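Local atomic coordinates of imidazolonepropionase (Unidentified, PDB entry 2Q09), a protein that catalyses the hydrolytic ring opening of 4-imidazolone-5-propanoate to N-formimidoyl-L-glutamate, the third step of histidine degradation. Residues A[5-10]-A[401-406]; A[83-88]-A[291-296]; A[114-119]-A[158-163]; A[181-186]-A[191-196]. One frame throughout, in Å; residues are numbered along the deposited sequence.

Contact 1: A[5-10]-A[401-406]; sequences CERVWL and NGEETL
The carbonyl oxygen of Gly402 is met by the side chains of both Arg7 and Trp9, and this is the tight part of the contact. Arg7 CD comes to 3.1 Å from Gly402 O, while Trp9 CH2 lies 4.0 Å from the same oxygen, which sits at the edge of the indole, near its plane. Glycine suits the place: its positive phi (81°) would jam a side chain against the preceding carbonyl. Arg7 can pass along this surface because its chain is extended from CG to NE.

The outer side is looser. Beyond the glycine, Glu403 CG stands over one face of the guanidinium, 4.1 Å above its plane. Glu403 OE1 and Arg7 NH2 are 3.9 Å apart, a long ion pair in which the oxygen lies well out of the guanidinium plane, so charge attraction acts without a directed N-H. Glu6 OE2 adds an equally long pair with Arg7 NH1, and exposed Glu403 completes a network that a flexible arginine can serve.

No backbone bond joins the segments. Strand 7-10 pairs with 30-35 and 57-58, strand 403-404 pairs with 395-400, and Trp9 fills the space between, touching Ser397 and Val399 and meeting Phe375 edge-to-face.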
loop_
_atom_site.group_PDB
_atom_site.type_symbol
_atom_site.label_atom_id
_atom_site.label_comp_id
_atom_site.label_asym_id
_atom_site.label_seq_id
_atom_site.Cartn_x
_atom_site.Cartn_y
_atom_site.Cartn_z
ATOM N N CYS A 5 -18.043 -27.102 -0.517
ATOM C CA CYS A 5 -16.708 -26.512 -0.486
ATOM C C CYS A 5 -15.750 -27.286 0.425
ATOM O O CYS A 5 -16.173 -27.900 1.405
ATOM C CB CYS A 5 -16.807 -25.053 -0.037
ATOM S SG CYS A 5 -18.176 -24.728 1.090
ATOM N N GLU A 6 -14.462 -27.252 0.096
ATOM C CA GLU A 6 -13.445 -27.981 0.854
ATOM C C GLU A 6 -13.213 -27.585 2.308
ATOM O O GLU A 6 -13.001 -28.452 3.156
ATOM C CB GLU A 6 -12.100 -27.941 0.117
ATOM C CG GLU A 6 -11.718 -26.588 -0.473
ATOM C CD GLU A 6 -12.147 -26.447 -1.917
ATOM O OE1 GLU A 6 -13.323 -26.720 -2.213
ATOM O OE2 GLU A 6 -11.312 -26.059 -2.756
ATOM N N ARG A 7 -13.255 -26.291 2.601
ATOM C CA ARG A 7 -13.001 -25.832 3.958
ATOM C C ARG A 7 -14.137 -24.964 4.473
ATOM O O ARG A 7 -14.754 -24.223 3.716
ATOM C CB ARG A 7 -11.680 -25.051 3.977
ATOM C CG ARG A 7 -10.630 -25.624 3.013
ATOM C CD ARG A 7 -9.271 -24.942 3.131
ATOM N NE ARG A 7 -8.261 -25.604 2.309
ATOM C CZ ARG A 7 -8.238 -25.587 0.979
ATOM N NH1 ARG A 7 -9.171 -24.934 0.309
ATOM N NH2 ARG A 7 -7.286 -26.233 0.324
ATOM N N VAL A 8 -14.419 -25.069 5.769
ATOM C CA VAL A 8 -15.492 -24.284 6.370
ATOM C C VAL A 8 -15.139 -23.788 7.766
ATOM O O VAL A 8 -14.629 -24.537 8.600
ATOM C CB VAL A 8 -16.814 -25.094 6.469
ATOM C CG1 VAL A 8 -17.855 -24.298 7.260
ATOM C CG2 VAL A 8 -17.344 -25.404 5.086
ATOM N N TRP A 9 -15.398 -22.506 7.992
ATOM C CA TRP A 9 -15.156 -21.868 9.274
ATOM C C TRP A 9 -16.520 -21.643 9.909
ATOM O O TRP A 9 -17.315 -20.840 9.422
ATOM C CB TRP A 9 -14.434 -20.528 9.075
ATOM C CG TRP A 9 -12.976 -20.690 8.842
ATOM C CD1 TRP A 9 -11.979 -20.547 9.762
ATOM C CD2 TRP A 9 -12.345 -21.105 7.628
ATOM N NE1 TRP A 9 -10.766 -20.855 9.199
ATOM C CE2 TRP A 9 -10.962 -21.205 7.885
ATOM C CE3 TRP A 9 -12.814 -21.413 6.344
ATOM C CZ2 TRP A 9 -10.042 -21.592 6.909
ATOM C CZ3 TRP A 9 -11.896 -21.800 5.370
ATOM C CH2 TRP A 9 -10.531 -21.888 5.662
ATOM N N LEU A 10 -16.796 -22.367 10.985
ATOM C CA LEU A 10 -18.077 -22.244 11.667
ATOM C C LEU A 10 -18.066 -21.182 12.758
ATOM O O LEU A 10 -17.030 -20.890 13.357
ATOM C CB LEU A 10 -18.479 -23.586 12.285
ATOM C CG LEU A 10 -18.784 -24.750 11.338
ATOM C CD1 LEU A 10 -18.957 -26.026 12.145
ATOM C CD2 LEU A 10 -20.040 -24.447 10.530
ATOM N N ASN A 401 -6.046 -16.962 0.055
ATOM C CA ASN A 401 -6.455 -17.819 -1.050
ATOM C C ASN A 401 -7.081 -19.110 -0.532
ATOM O O ASN A 401 -6.910 -20.180 -1.115
ATOM C CB ASN A 401 -5.269 -18.147 -1.958
ATOM C CG ASN A 401 -5.707 -18.517 -3.367
ATOM O OD1 ASN A 401 -5.510 -19.644 -3.825
ATOM N ND2 ASN A 401 -6.319 -17.562 -4.055
ATOM N N GLY A 402 -7.797 -18.997 0.581
ATOM C CA GLY A 402 -8.458 -20.150 1.162
ATOM C C GLY A 402 -7.605 -21.075 2.005
ATOM O O GLY A 402 -8.100 -22.091 2.489
ATOM N N GLU A 403 -6.327 -20.757 2.197
ATOM C CA GLU A 403 -5.476 -21.631 2.998
ATOM C C GLU A 403 -4.916 -20.973 4.250
ATOM O O GLU A 403 -4.502 -19.815 4.223
ATOM C CB GLU A 403 -4.320 -22.172 2.152
ATOM C CG GLU A 403 -4.774 -22.997 0.968
ATOM C CD GLU A 403 -3.853 -24.158 0.690
ATOM O OE1 GLU A 403 -3.740 -25.044 1.561
ATOM O OE2 GLU A 403 -3.244 -24.185 -0.397
ATOM N N GLU A 404 -4.909 -21.731 5.346
ATOM C CA GLU A 404 -4.389 -21.246 6.619
ATOM C C GLU A 404 -2.902 -20.951 6.464
ATOM O O GLU A 404 -2.177 -21.707 5.819
ATOM C CB GLU A 404 -4.601 -22.298 7.710
ATOM C CG GLU A 404 -3.982 -21.935 9.051
ATOM C CD GLU A 404 -4.595 -20.684 9.655
ATOM O OE1 GLU A 404 -5.750 -20.744 10.117
ATOM O OE2 GLU A 404 -3.920 -19.636 9.660
ATOM N N THR A 405 -2.437 -19.852 7.062
ATOM C CA THR A 405 -1.031 -19.473 6.949
ATOM C C THR A 405 -0.250 -19.343 8.255
ATOM O O THR A 405 0.962 -19.130 8.221
ATOM C CB THR A 405 -0.863 -18.139 6.194
ATOM O OG1 THR A 405 -1.392 -17.071 6.991
ATOM C CG2 THR A 405 -1.587 -18.188 4.854
ATOM N N LEU A 406 -0.905 -19.451 9.405
ATOM C CA LEU A 406 -0.136 -19.337 10.641
ATOM C C LEU A 406 0.699 -20.587 10.852
ATOM O O LEU A 406 1.786 -20.513 11.406
ATOM C CB LEU A 406 -1.035 -19.079 11.859
ATOM C CG LEU A 406 -1.584 -17.652 11.980
ATOM C CD1 LEU A 406 -0.469 -16.614 11.830
ATOM C CD2 LEU A 406 -2.603 -17.451 10.905
#

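Contact 2: A[83-88]-A[291-296]; sequences EEFELR and FYFLKE
Just after Phe293, whose ring meets that of Phe85, the helix is closed by a backbone bond from Lys295 N to Tyr292 O (3.0 Å). With a second bond from Glu296 N to Phe291 O and a positive phi at Lys295, this is a Schellman motif, ending a helix of the amidohydrolase TIM barrel. Helices 82-89 and 288-293 follow barrel strands 63-73 and 283-286, on the side of the barrel that holds the active site.

Across the contact the meeting is wholly aromatic. The rings of Phe85 and Phe293 come from opposite directions, with planes 29° apart and centroids 5.3 Å apart, but they are slid so far past each other that they barely overlap. Both side chains have CG anti to the backbone N (chi1 178° in Phe85, -157° in Phe293), which sends the rings out from their helices to meet. Phenylalanine suits this place because a long, flat apolar group can bridge helices whose backbones remain well separated.

The pair lies at the surface, yet it is near the active site. Phe293 also packs on Pro324, and its side chain is about 5 Å from that of Thr322, which lines the inhibitor pocket. Of the Phe293 ring, it is CZ that stands over one face of Phe85, 3.8 Å above the plane, displaced toward the rim and 3.9 Å from Phe85 CE1.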
loop_
_atom_site.group_PDB
_atom_site.type_symbol
_atom_site.label_atom_id
_atom_site.label_comp_id
_atom_site.label_asym_id
_atom_site.label_seq_id
_atom_site.Cartn_x
_atom_site.Cartn_y
_atom_site.Cartn_z
ATOM N N GLU A 83 21.822 7.057 11.240
ATOM C CA GLU A 83 22.927 7.912 11.660
ATOM C C GLU A 83 22.728 9.334 11.169
ATOM O O GLU A 83 23.021 10.301 11.871
ATOM C CB GLU A 83 24.250 7.352 11.147
ATOM C CG GLU A 83 24.749 6.198 11.988
ATOM C CD GLU A 83 25.957 5.511 11.392
ATOM O OE1 GLU A 83 25.784 4.746 10.420
ATOM O OE2 GLU A 83 27.076 5.741 11.890
ATOM N N GLU A 84 22.231 9.452 9.947
ATOM C CA GLU A 84 21.961 10.747 9.355
ATOM C C GLU A 84 20.914 11.465 10.210
ATOM O O GLU A 84 21.024 12.670 10.465
ATOM C CB GLU A 84 21.432 10.546 7.934
ATOM C CG GLU A 84 21.083 11.805 7.199
ATOM C CD GLU A 84 20.382 11.509 5.893
ATOM O OE1 GLU A 84 20.892 10.670 5.119
ATOM O OE2 GLU A 84 19.322 12.118 5.648
ATOM N N PHE A 85 19.891 10.722 10.635
ATOM C CA PHE A 85 18.821 11.276 11.467
ATOM C C PHE A 85 19.415 11.793 12.777
ATOM O O PHE A 85 19.115 12.898 13.229
ATOM C CB PHE A 85 17.784 10.196 11.782
ATOM C CG PHE A 85 16.662 10.664 12.666
ATOM C CD1 PHE A 85 15.765 11.630 12.217
ATOM C CD2 PHE A 85 16.495 10.134 13.941
ATOM C CE1 PHE A 85 14.708 12.068 13.029
ATOM C CE2 PHE A 85 15.449 10.560 14.764
ATOM C CZ PHE A 85 14.549 11.532 14.305
ATOM N N GLU A 86 20.260 10.970 13.387
ATOM C CA GLU A 86 20.909 11.333 14.638
ATOM C C GLU A 86 21.670 12.654 14.483
ATOM O O GLU A 86 21.562 13.548 15.319
ATOM C CB GLU A 86 21.867 10.224 15.065
ATOM C CG GLU A 86 22.672 10.562 16.297
ATOM C CD GLU A 86 23.235 9.332 16.966
ATOM O OE1 GLU A 86 24.176 8.710 16.411
ATOM O OE2 GLU A 86 22.725 8.983 18.049
ATOM N N LEU A 87 22.439 12.766 13.406
ATOM C CA LEU A 87 23.211 13.983 13.156
ATOM C C LEU A 87 22.313 15.203 13.073
ATOM O O LEU A 87 22.648 16.271 13.593
ATOM C CB LEU A 87 24.018 13.856 11.865
ATOM C CG LEU A 87 25.213 12.908 11.909
ATOM C CD1 LEU A 87 25.930 12.951 10.565
ATOM C CD2 LEU A 87 26.157 13.318 13.031
ATOM N N ARG A 88 21.173 15.043 12.406
ATOM C CA ARG A 88 20.216 16.131 12.280
ATOM C C ARG A 88 19.660 16.517 13.642
ATOM O O ARG A 88 19.516 17.696 13.952
ATOM C CB ARG A 88 19.050 15.725 11.392
ATOM C CG ARG A 88 19.326 15.776 9.911
ATOM C CD ARG A 88 18.015 15.565 9.191
ATOM N NE ARG A 88 18.052 16.019 7.810
ATOM C CZ ARG A 88 16.967 16.320 7.109
ATOM N NH1 ARG A 88 15.773 16.217 7.662
ATOM N NH2 ARG A 88 17.079 16.724 5.855
ATOM N N PHE A 291 3.685 11.995 7.408
ATOM C CA PHE A 291 3.252 13.301 7.894
ATOM C C PHE A 291 3.821 13.492 9.310
ATOM O O PHE A 291 4.336 14.566 9.661
ATOM C CB PHE A 291 1.724 13.335 7.931
ATOM C CG PHE A 291 1.153 14.597 8.506
ATOM C CD1 PHE A 291 0.990 15.726 7.713
ATOM C CD2 PHE A 291 0.797 14.661 9.848
ATOM C CE1 PHE A 291 0.485 16.904 8.244
ATOM C CE2 PHE A 291 0.283 15.843 10.396
ATOM C CZ PHE A 291 0.130 16.966 9.589
ATOM N N TYR A 292 3.704 12.444 10.119
ATOM C CA TYR A 292 4.213 12.442 11.492
ATOM C C TYR A 292 5.738 12.640 11.553
ATOM O O TYR A 292 6.250 13.578 12.178
ATOM C CB TYR A 292 3.858 11.106 12.167
ATOM C CG TYR A 292 4.833 10.662 13.237
ATOM C CD1 TYR A 292 4.786 11.203 14.528
ATOM C CD2 TYR A 292 5.825 9.723 12.948
ATOM C CE1 TYR A 292 5.710 10.815 15.508
ATOM C CE2 TYR A 292 6.757 9.333 13.912
ATOM C CZ TYR A 292 6.697 9.878 15.183
ATOM O OH TYR A 292 7.626 9.503 16.127
ATOM N N PHE A 293 6.453 11.733 10.894
ATOM C CA PHE A 293 7.908 11.744 10.906
ATOM C C PHE A 293 8.546 12.999 10.327
ATOM O O PHE A 293 9.573 13.473 10.836
ATOM C CB PHE A 293 8.440 10.504 10.185
ATOM C CG PHE A 293 9.835 10.133 10.584
ATOM C CD1 PHE A 293 10.132 9.809 11.911
ATOM C CD2 PHE A 293 10.857 10.105 9.640
ATOM C CE1 PHE A 293 11.430 9.478 12.291
ATOM C CE2 PHE A 293 12.155 9.776 10.007
ATOM C CZ PHE A 293 12.441 9.455 11.339
ATOM N N LEU A 294 7.939 13.544 9.275
ATOM C CA LEU A 294 8.465 14.757 8.651
ATOM C C LEU A 294 8.070 15.996 9.460
ATOM O O LEU A 294 8.496 17.110 9.152
ATOM C CB LEU A 294 7.948 14.885 7.215
ATOM C CG LEU A 294 8.634 13.985 6.181
ATOM C CD1 LEU A 294 7.867 14.029 4.859
ATOM C CD2 LEU A 294 10.068 14.453 5.976
ATOM N N LYS A 295 7.254 15.794 10.495
ATOM C CA LYS A 295 6.800 16.891 11.352
ATOM C C LYS A 295 6.067 17.966 10.552
ATOM O O LYS A 295 6.174 19.163 10.821
ATOM C CB LYS A 295 7.998 17.496 12.086
ATOM C CG LYS A 295 8.755 16.469 12.944
ATOM C CD LYS A 295 10.018 17.051 13.568
ATOM C CE LYS A 295 11.078 17.362 12.517
ATOM N NZ LYS A 295 12.333 17.880 13.131
ATOM N N GLU A 296 5.295 17.517 9.572
ATOM C CA GLU A 296 4.531 18.402 8.705
ATOM C C GLU A 296 3.395 19.052 9.489
ATOM O O GLU A 296 2.963 18.528 10.520
ATOM C CB GLU A 296 3.971 17.591 7.529
ATOM C CG GLU A 296 3.110 18.384 6.557
ATOM C CD GLU A 296 3.869 19.505 5.877
ATOM O OE1 GLU A 296 4.833 19.211 5.138
ATOM O OE2 GLU A 296 3.496 20.680 6.081
#

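Contact 3: A[114-119]-A[158-163]; sequences ASEDQL and ARRLGE
Ion pairs to Arg160 carry this contact. Asp117 OD1 receives Arg160 NH1 at 2.8 Å, nearly along its C-O axis, and takes a weak second bond from Arg160 NH2 (3.2 Å). The carboxylate stands almost square to the guanidinium, the planes 88° apart, and a single oxygen, OD1, serves both nitrogens. Glu116 OE2 is a looser mate at 3.6 Å from Arg160 NH1; the firmer bond of Glu116 runs from OE1 to Arg156. A bend at chi3 (85°) in Arg160 turns its long chain to present NH1 to both acids.

The guanidinium also makes a cation-pi contact with Phe120. A methionine in place of Arg160 would probably leave Asp117 without its charged mate and remove that cation-pi contact.

Capping bonds fix the helix start. Gln118 N donates to Ser115 OG (2.9 Å), and Ser115 N returns a bond to Gln118 OE1 (2.8 Å). Serine suits the N-cap because its short hydroxyl can accept a first-turn N-H, and acids in that turn probably gain from the helix dipole.

Helices 116-133 and 148-164 are neighbours in the outer layer of a TIM barrel, tied at the surface by a salt-bridge network that springs from a capped helix start.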
loop_
_atom_site.group_PDB
_atom_site.type_symbol
_atom_site.label_atom_id
_atom_site.label_comp_id
_atom_site.label_asym_id
_atom_site.label_seq_id
_atom_site.Cartn_x
_atom_site.Cartn_y
_atom_site.Cartn_z
ATOM N N ALA A 114 23.667 -3.178 -3.059
ATOM C CA ALA A 114 23.185 -4.420 -2.474
ATOM C C ALA A 114 22.848 -5.403 -3.584
ATOM O O ALA A 114 22.353 -5.008 -4.638
ATOM C CB ALA A 114 21.942 -4.158 -1.614
ATOM N N SER A 115 23.098 -6.683 -3.343
ATOM C CA SER A 115 22.781 -7.704 -4.331
ATOM C C SER A 115 21.294 -8.017 -4.225
ATOM O O SER A 115 20.664 -7.729 -3.204
ATOM C CB SER A 115 23.568 -8.986 -4.062
ATOM O OG SER A 115 23.071 -9.660 -2.916
ATOM N N GLU A 116 20.742 -8.615 -5.276
ATOM C CA GLU A 116 19.335 -8.991 -5.283
ATOM C C GLU A 116 19.050 -9.915 -4.097
ATOM O O GLU A 116 18.040 -9.764 -3.410
ATOM C CB GLU A 116 18.972 -9.702 -6.590
ATOM C CG GLU A 116 17.483 -9.916 -6.751
ATOM C CD GLU A 116 17.124 -10.611 -8.047
ATOM O OE1 GLU A 116 17.522 -10.113 -9.123
ATOM O OE2 GLU A 116 16.443 -11.658 -7.985
ATOM N N ASP A 117 19.950 -10.868 -3.854
ATOM C CA ASP A 117 19.775 -11.803 -2.743
ATOM C C ASP A 117 19.816 -11.084 -1.396
ATOM O O ASP A 117 19.108 -11.471 -0.466
ATOM C CB ASP A 117 20.859 -12.894 -2.742
ATOM C CG ASP A 117 20.715 -13.868 -3.890
ATOM O OD1 ASP A 117 19.607 -13.978 -4.453
ATOM O OD2 ASP A 117 21.715 -14.539 -4.223
ATOM N N GLN A 118 20.652 -10.053 -1.287
ATOM C CA GLN A 118 20.767 -9.292 -0.042
ATOM C C GLN A 118 19.497 -8.476 0.238
ATOM O O GLN A 118 19.052 -8.387 1.379
ATOM C CB GLN A 118 21.971 -8.343 -0.087
ATOM C CG GLN A 118 23.329 -9.034 0.038
ATOM C CD GLN A 118 24.501 -8.068 -0.068
ATOM O OE1 GLN A 118 24.606 -7.308 -1.028
ATOM N NE2 GLN A 118 25.394 -8.103 0.917
ATOM N N LEU A 119 18.928 -7.861 -0.796
ATOM C CA LEU A 119 17.708 -7.071 -0.625
ATOM C C LEU A 119 16.556 -7.961 -0.172
ATOM O O LEU A 119 15.729 -7.559 0.644
ATOM C CB LEU A 119 17.339 -6.366 -1.929
ATOM C CG LEU A 119 18.268 -5.226 -2.361
ATOM C CD1 LEU A 119 17.844 -4.723 -3.730
ATOM C CD2 LEU A 119 18.232 -4.104 -1.331
ATOM N N ALA A 158 10.679 -8.170 -5.145
ATOM C CA ALA A 158 9.281 -8.087 -4.733
ATOM C C ALA A 158 8.542 -9.372 -5.135
ATOM O O ALA A 158 7.836 -9.967 -4.322
ATOM C CB ALA A 158 8.621 -6.864 -5.355
ATOM N N ARG A 159 8.711 -9.799 -6.384
ATOM C CA ARG A 159 8.078 -11.032 -6.847
ATOM C C ARG A 159 8.559 -12.201 -5.991
ATOM O O ARG A 159 7.774 -13.085 -5.659
ATOM C CB ARG A 159 8.434 -11.327 -8.311
ATOM C CG ARG A 159 7.842 -10.374 -9.338
ATOM C CD ARG A 159 6.307 -10.388 -9.367
ATOM N NE ARG A 159 5.814 -9.596 -10.493
ATOM C CZ ARG A 159 4.635 -8.980 -10.537
ATOM N NH1 ARG A 159 3.795 -9.053 -9.511
ATOM N NH2 ARG A 159 4.301 -8.275 -11.613
ATOM N N ARG A 160 9.851 -12.219 -5.662
ATOM C CA ARG A 160 10.417 -13.294 -4.836
ATOM C C ARG A 160 9.745 -13.364 -3.471
ATOM O O ARG A 160 9.484 -14.447 -2.944
ATOM C CB ARG A 160 11.922 -13.094 -4.624
ATOM C CG ARG A 160 12.787 -13.901 -5.556
ATOM C CD ARG A 160 14.265 -13.527 -5.415
ATOM N NE ARG A 160 14.956 -14.237 -4.345
ATOM C CZ ARG A 160 16.248 -14.055 -4.070
ATOM N NH1 ARG A 160 16.971 -13.193 -4.780
ATOM N NH2 ARG A 160 16.823 -14.743 -3.094
ATOM N N LEU A 161 9.475 -12.201 -2.886
ATOM C CA LEU A 161 8.833 -12.152 -1.579
ATOM C C LEU A 161 7.434 -12.748 -1.657
ATOM O O LEU A 161 7.022 -13.493 -0.766
ATOM C CB LEU A 161 8.770 -10.706 -1.078
ATOM C CG LEU A 161 10.146 -10.093 -0.783
ATOM C CD1 LEU A 161 10.031 -8.584 -0.629
ATOM C CD2 LEU A 161 10.714 -10.732 0.485
ATOM N N GLY A 162 6.720 -12.428 -2.732
ATOM C CA GLY A 162 5.371 -12.939 -2.911
ATOM C C GLY A 162 5.348 -14.442 -3.120
ATOM O O GLY A 162 4.347 -15.100 -2.852
ATOM N N GLU A 163 6.456 -14.992 -3.598
ATOM C CA GLU A 163 6.543 -16.432 -3.831
ATOM C C GLU A 163 7.008 -17.173 -2.585
ATOM O O GLU A 163 6.568 -18.293 -2.319
ATOM C CB GLU A 163 7.510 -16.726 -4.978
ATOM C CG GLU A 163 6.945 -16.431 -6.358
ATOM C CD GLU A 163 5.727 -17.279 -6.669
ATOM O OE1 GLU A 163 4.632 -16.969 -6.153
ATOM O OE2 GLU A 163 5.870 -18.268 -7.418
#

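Contact 4: A[181-186]-A[191-196]; sequences PEYRDD and VETICQ
The phenol ring of Tyr183 approaches Thr193 obliquely, while the ring of Trp190 meets it with the planes at about 50°. Tyrosine suits the place because its ring is long enough to carry a hydroxyl across to the helix and broad enough to pack against Trp190.

Between the segments the hydroxyls meet: Tyr183 OH lies 3.2 Å from Thr193 OG1. Thr193 OG1 is turned beside its own backbone N (chi1 -65°), where it bonds Ser189 O one turn earlier; Tyr183 OH is a close polar neighbour. A short side chain suits this position, since Thr193 OG1 can bond back into its own helix and still lie beside the phenol oxygen. A leucine in place of Tyr183 would probably leave Thr193 OG1 without its hydroxyl neighbour and Trp190 without its ring partner.

The backbone sets up the meeting: a type I turn runs from Tyr183 to Asp186, which caps helix 187-204 through a weak bond to Ser189 N. Pro181 packs on helix 104-113, Val191 and Cys195 face helix 222-234, and Ile194 rests on strand 168-176.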
loop_
_atom_site.group_PDB
_atom_site.type_symbol
_atom_site.label_atom_id
_atom_site.label_comp_id
_atom_site.label_asym_id
_atom_site.label_seq_id
_atom_site.Cartn_x
_atom_site.Cartn_y
_atom_site.Cartn_z
ATOM N N PRO A 181 22.159 10.655 -9.992
ATOM C CA PRO A 181 23.347 11.513 -10.109
ATOM C C PRO A 181 23.864 11.638 -11.537
ATOM O O PRO A 181 24.267 12.718 -11.973
ATOM C CB PRO A 181 24.361 10.820 -9.204
ATOM C CG PRO A 181 23.492 10.202 -8.150
ATOM C CD PRO A 181 22.359 9.622 -8.959
ATOM N N GLU A 182 23.841 10.526 -12.262
ATOM C CA GLU A 182 24.331 10.491 -13.634
ATOM C C GLU A 182 23.543 11.384 -14.595
ATOM O O GLU A 182 24.019 11.706 -15.677
ATOM C CB GLU A 182 24.326 9.046 -14.152
ATOM C CG GLU A 182 25.179 8.064 -13.359
ATOM C CD GLU A 182 24.522 7.589 -12.070
ATOM O OE1 GLU A 182 23.290 7.754 -11.916
ATOM O OE2 GLU A 182 25.239 7.026 -11.214
ATOM N N TYR A 183 22.334 11.780 -14.199
ATOM C CA TYR A 183 21.484 12.632 -15.033
ATOM C C TYR A 183 21.209 13.980 -14.380
ATOM O O TYR A 183 20.366 14.736 -14.849
ATOM C CB TYR A 183 20.139 11.956 -15.295
ATOM C CG TYR A 183 20.212 10.701 -16.121
ATOM C CD1 TYR A 183 19.996 10.731 -17.497
ATOM C CD2 TYR A 183 20.485 9.478 -15.522
ATOM C CE1 TYR A 183 20.049 9.567 -18.255
ATOM C CE2 TYR A 183 20.540 8.306 -16.271
ATOM C CZ TYR A 183 20.321 8.359 -17.635
ATOM O OH TYR A 183 20.364 7.207 -18.382
ATOM N N ARG A 184 21.921 14.264 -13.296
ATOM C CA ARG A 184 21.765 15.506 -12.541
ATOM C C ARG A 184 21.533 16.755 -13.393
ATOM O O ARG A 184 20.689 17.589 -13.064
ATOM C CB ARG A 184 23.000 15.711 -11.662
ATOM C CG ARG A 184 22.868 16.798 -10.618
ATOM C CD ARG A 184 24.190 17.040 -9.884
ATOM N NE ARG A 184 24.691 15.872 -9.158
ATOM C CZ ARG A 184 25.486 14.937 -9.672
ATOM N NH1 ARG A 184 25.890 15.012 -10.932
ATOM N NH2 ARG A 184 25.889 13.928 -8.916
ATOM N N ASP A 185 22.282 16.879 -14.483
ATOM C CA ASP A 185 22.169 18.040 -15.360
ATOM C C ASP A 185 21.326 17.827 -16.607
ATOM O O ASP A 185 21.309 18.662 -17.506
ATOM C CB ASP A 185 23.565 18.518 -15.773
ATOM C CG ASP A 185 24.427 18.890 -14.581
ATOM O OD1 ASP A 185 23.865 19.320 -13.552
ATOM O OD2 ASP A 185 25.664 18.767 -14.677
ATOM N N ASP A 186 20.618 16.707 -16.670
ATOM C CA ASP A 186 19.775 16.437 -17.822
ATOM C C ASP A 186 18.620 15.523 -17.421
ATOM O O ASP A 186 18.519 14.383 -17.880
ATOM C CB ASP A 186 20.590 15.797 -18.946
ATOM C CG ASP A 186 19.897 15.898 -20.281
ATOM O OD1 ASP A 186 18.679 16.171 -20.296
ATOM O OD2 ASP A 186 20.563 15.700 -21.317
ATOM N N VAL A 191 14.092 10.895 -17.987
ATOM C CA VAL A 191 12.699 10.614 -18.299
ATOM C C VAL A 191 12.618 9.778 -19.580
ATOM O O VAL A 191 11.828 8.837 -19.659
ATOM C CB VAL A 191 11.884 11.918 -18.466
ATOM C CG1 VAL A 191 10.464 11.591 -18.913
ATOM C CG2 VAL A 191 11.852 12.676 -17.145
ATOM N N GLU A 192 13.438 10.109 -20.576
ATOM C CA GLU A 192 13.431 9.341 -21.820
ATOM C C GLU A 192 13.817 7.886 -21.566
ATOM O O GLU A 192 13.245 6.969 -22.147
ATOM C CB GLU A 192 14.399 9.941 -22.841
ATOM C CG GLU A 192 13.764 10.949 -23.791
ATOM C CD GLU A 192 14.695 11.355 -24.921
ATOM O OE1 GLU A 192 14.248 12.092 -25.822
ATOM O OE2 GLU A 192 15.873 10.938 -24.906
ATOM N N THR A 193 14.800 7.685 -20.698
ATOM C CA THR A 193 15.267 6.346 -20.361
ATOM C C THR A 193 14.149 5.502 -19.757
ATOM O O THR A 193 13.969 4.337 -20.117
ATOM C CB THR A 193 16.428 6.410 -19.357
ATOM O OG1 THR A 193 17.555 7.042 -19.973
ATOM C CG2 THR A 193 16.815 5.004 -18.898
ATOM N N ILE A 194 13.407 6.098 -18.829
ATOM C CA ILE A 194 12.297 5.421 -18.167
ATOM C C ILE A 194 11.243 5.019 -19.190
ATOM O O ILE A 194 10.770 3.884 -19.205
ATOM C CB ILE A 194 11.618 6.352 -17.116
ATOM C CG1 ILE A 194 12.617 6.723 -16.016
ATOM C CG2 ILE A 194 10.409 5.663 -16.507
ATOM C CD1 ILE A 194 12.067 7.713 -14.999
ATOM N N CYS A 195 10.875 5.971 -20.038
ATOM C CA CYS A 195 9.855 5.742 -21.049
ATOM C C CYS A 195 10.263 4.801 -22.184
ATOM O O CYS A 195 9.480 3.954 -22.609
ATOM C CB CYS A 195 9.413 7.084 -21.647
ATOM S SG CYS A 195 8.680 8.233 -20.461
ATOM N N GLN A 196 11.492 4.933 -22.666
ATOM C CA GLN A 196 11.929 4.111 -23.789
ATOM C C GLN A 196 12.670 2.830 -23.454
ATOM O O GLN A 196 12.827 1.959 -24.315
ATOM C CB GLN A 196 12.798 4.955 -24.723
ATOM C CG GLN A 196 12.056 6.063 -25.431
ATOM C CD GLN A 196 12.990 7.052 -26.085
ATOM O OE1 GLN A 196 14.001 6.674 -26.673
ATOM N NE2 GLN A 196 12.653 8.329 -25.998
#

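Overall arrangement
Contact 1 joins the two ends of the chain in the small beta-rich part, and the other three lie within the span it encloses. Contact 2 in turn encloses contacts 3 and 4, which follow one another along the sequence. Contact 1 lies across the chain's centre from contacts 2 and 4, with centres 43 and 48 Å away. Contacts 2, 3 and 4 belong to the TIM barrel, their centres 25 to 29 Å apart, and none touches another. Along the chain, strand 168-176 comes between helix 148-164 of contact 3 and helix 187-204 of contact 4. Contact 2 lies nearest the bound inhibitor, while the others join parts of the fold away from the iron site.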